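Local structure of tungstate ABC transporter, periplasmic tungstate-binding protein (3LR1) at residues M154-T162 and T174-L185. The protein probably captures tungstate in the periplasm and delivers it to an ABC transporter for uptake into the cell. Numbering follows the deposited sequence.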
# COMPACT_ATOMS: atom_id res chain seq x y z
N MSE A 154 3.56 6.89 -2.36
CA MSE A 154 4.86 6.25 -2.26
C MSE A 154 5.80 6.64 -3.41
O MSE A 154 7.01 6.84 -3.21
CB MSE A 154 4.67 4.74 -2.17
CG MSE A 154 5.86 4.02 -1.74
SE MSE A 154 6.05 4.31 0.17
CE MSE A 154 7.61 5.55 0.13
N GLY A 155 5.26 6.71 -4.61
CA GLY A 155 6.04 7.01 -5.80
C GLY A 155 6.72 8.35 -5.67
O GLY A 155 7.96 8.49 -5.83
N PRO A 156 5.94 9.38 -5.37
CA PRO A 156 6.59 10.69 -5.20
C PRO A 156 7.55 10.75 -4.01
O PRO A 156 8.51 11.53 -4.03
CB PRO A 156 5.42 11.65 -4.98
CG PRO A 156 4.24 10.95 -5.57
CD PRO A 156 4.53 9.50 -5.77
N VAL A 157 7.30 9.94 -2.97
CA VAL A 157 8.25 9.94 -1.87
C VAL A 157 9.58 9.28 -2.31
O VAL A 157 10.62 9.78 -1.97
CB VAL A 157 7.63 9.32 -0.60
CG1 VAL A 157 8.75 8.94 0.40
CG2 VAL A 157 6.60 10.40 -0.01
N ILE A 158 9.53 8.20 -3.08
CA ILE A 158 10.77 7.57 -3.57
C ILE A 158 11.52 8.57 -4.44
O ILE A 158 12.77 8.73 -4.35
CB ILE A 158 10.52 6.26 -4.34
CG1 ILE A 158 9.95 5.20 -3.38
CG2 ILE A 158 11.82 5.83 -5.02
CD1 ILE A 158 9.38 3.87 -4.08
N THR A 159 10.80 9.32 -5.27
CA THR A 159 11.48 10.34 -6.06
C THR A 159 12.12 11.43 -5.20
O THR A 159 13.22 11.87 -5.51
CB THR A 159 10.48 10.97 -7.05
OG1 THR A 159 9.99 9.95 -7.89
CG2 THR A 159 11.08 12.06 -7.93
N MSE A 160 11.40 11.92 -4.19
CA MSE A 160 11.95 12.99 -3.34
C MSE A 160 13.14 12.42 -2.55
O MSE A 160 14.15 13.05 -2.47
CB MSE A 160 10.89 13.52 -2.39
CG MSE A 160 11.29 14.82 -1.62
SE MSE A 160 9.92 15.30 -0.27
CE MSE A 160 8.31 14.73 -1.22
N ALA A 161 13.03 11.20 -2.01
CA ALA A 161 14.19 10.61 -1.28
C ALA A 161 15.38 10.56 -2.19
O ALA A 161 16.45 10.89 -1.76
CB ALA A 161 13.92 9.24 -0.73
N THR A 162 15.17 10.22 -3.46
CA THR A 162 16.25 10.04 -4.41
C THR A 162 16.97 11.38 -4.70
O THR A 162 18.22 11.49 -4.61
CB THR A 162 15.72 9.45 -5.75
OG1 THR A 162 14.95 8.27 -5.50
CG2 THR A 162 16.91 9.09 -6.70
N THR A 174 6.39 -1.18 -4.55
CA THR A 174 6.61 0.08 -5.25
C THR A 174 8.11 0.32 -5.59
O THR A 174 8.49 0.73 -6.66
CB THR A 174 6.14 1.32 -4.43
OG1 THR A 174 4.78 1.20 -3.94
CG2 THR A 174 6.26 2.60 -5.32
N TYR A 175 8.97 0.09 -4.62
CA TYR A 175 10.40 0.14 -4.86
C TYR A 175 10.87 -0.74 -6.06
O TYR A 175 11.62 -0.27 -6.92
CB TYR A 175 11.13 -0.25 -3.60
CG TYR A 175 12.65 -0.32 -3.90
CD1 TYR A 175 13.39 0.81 -4.09
CD2 TYR A 175 13.27 -1.52 -4.13
CE1 TYR A 175 14.71 0.75 -4.41
CE2 TYR A 175 14.57 -1.60 -4.47
CZ TYR A 175 15.29 -0.48 -4.60
OH TYR A 175 16.60 -0.58 -4.92
N ASN A 176 10.48 -2.04 -6.05
CA ASN A 176 10.83 -2.99 -7.09
C ASN A 176 10.39 -2.42 -8.43
O ASN A 176 11.09 -2.56 -9.40
CB ASN A 176 10.16 -4.35 -6.90
CG ASN A 176 10.81 -5.22 -5.84
OD1 ASN A 176 11.94 -4.96 -5.36
ND2 ASN A 176 10.12 -6.34 -5.50
N ALA A 177 9.23 -1.77 -8.48
CA ALA A 177 8.74 -1.18 -9.73
C ALA A 177 9.54 0.07 -10.14
O ALA A 177 9.68 0.35 -11.33
CB ALA A 177 7.22 -0.85 -9.65
N PHE A 178 10.10 0.79 -9.17
CA PHE A 178 10.89 2.03 -9.45
C PHE A 178 12.42 1.76 -9.63
O PHE A 178 13.15 2.59 -10.18
CB PHE A 178 10.75 2.99 -8.25
CG PHE A 178 9.65 3.98 -8.36
CD1 PHE A 178 8.35 3.58 -8.55
CD2 PHE A 178 9.93 5.34 -8.24
CE1 PHE A 178 7.34 4.54 -8.68
CE2 PHE A 178 8.93 6.27 -8.35
CZ PHE A 178 7.63 5.86 -8.53
N LYS A 179 12.89 0.60 -9.14
CA LYS A 179 14.29 0.33 -8.96
C LYS A 179 15.00 0.61 -10.25
O LYS A 179 14.58 0.09 -11.28
CB LYS A 179 14.52 -1.14 -8.59
CG LYS A 179 15.97 -1.59 -8.50
CD LYS A 179 16.05 -2.98 -7.88
CE LYS A 179 17.38 -3.73 -8.21
NZ LYS A 179 17.50 -5.11 -7.52
N GLY A 180 16.06 1.41 -10.17
CA GLY A 180 16.99 1.60 -11.30
C GLY A 180 16.57 2.67 -12.32
O GLY A 180 17.37 3.55 -12.69
N ALA A 181 15.35 2.55 -12.84
CA ALA A 181 14.85 3.49 -13.85
C ALA A 181 14.52 4.82 -13.18
O ALA A 181 14.81 5.91 -13.74
CB ALA A 181 13.55 2.95 -14.55
N LYS A 182 13.86 4.71 -12.04
CA LYS A 182 13.35 5.88 -11.36
C LYS A 182 13.95 6.14 -9.96
O LYS A 182 13.53 7.08 -9.33
CB LYS A 182 11.82 5.78 -11.34
CG LYS A 182 11.22 6.20 -12.70
CD LYS A 182 9.94 5.46 -13.05
CE LYS A 182 8.79 5.80 -12.18
NZ LYS A 182 7.52 5.06 -12.59
N THR A 183 14.90 5.32 -9.50
CA THR A 183 15.74 5.65 -8.32
C THR A 183 17.06 5.02 -8.51
O THR A 183 17.14 3.99 -9.17
CB THR A 183 15.50 4.87 -6.97
OG1 THR A 183 14.59 3.75 -7.07
CG2 THR A 183 15.38 5.74 -5.85
N ASP A 184 18.07 5.52 -7.79
CA ASP A 184 19.35 4.81 -7.58
C ASP A 184 19.51 4.41 -6.10
O ASP A 184 20.56 3.92 -5.72
CB ASP A 184 20.55 5.68 -8.03
CG ASP A 184 20.64 7.02 -7.31
OD1 ASP A 184 19.75 7.32 -6.51
OD2 ASP A 184 21.60 7.78 -7.52
N LEU A 185 18.49 4.62 -5.26
CA LEU A 185 18.47 4.15 -3.87
C LEU A 185 18.42 2.62 -3.86
O LEU A 185 17.91 1.98 -4.79
CB LEU A 185 17.28 4.71 -3.08
CG LEU A 185 17.13 6.25 -3.05
CD1 LEU A 185 15.89 6.73 -2.32
CD2 LEU A 185 18.39 6.90 -2.52
O HOH W 1 11.87 9.28 -9.66
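Gly155 lies opposite Thr174, their CA atoms 7.0 Å apart, where helix 154-162 packs against helix 174-178; the short axes approach to 10.4 Å and cross at -59°. Beyond Phe178 the chain leaves the helix and turns back, bringing Thr183 alongside Thr162, their CA atoms 5.9 Å apart. Having no side chain, Gly155 lets Phe178 CZ come within 3.4 Å of its CA. Ile158 fills the middle with both branches: its CG1 arm, anti to the carbonyl carbon (chi1 -66°), carries CD1 to 3.6 Å from Thr174 CG2, while CG2 reaches Phe178 CD2 and the methyl of Thr183. Lys182 lays its aliphatic CE over the centre of the other face of the Phe178 ring from that approached by Ile158 CD1. Farther along, Ala161 CB is small enough to admit Leu185 CD1 at 3.6 Å, and Thr162 CG2 touches Asp184 OD1. Tyr175 OH donates to Leu185 O (2.9 Å), tying the returning chain to its own helix. Thr174 OG1 is hydrogen-bonded to Asp171 OD1 and also meets CG of Met154, a selenomethionine whose side chain lies about 6 Å from a bound tungsten ion. The contact joins helix 154-162 to helix 174-178 and its following loop in one lobe of the periplasmic binding protein fold. Direct contact is mainly apolar, burying Thr183 OG1 without a partner; one water, donating to Lys182 O and bonded to Thr159 OG1, supplies the polar bridge.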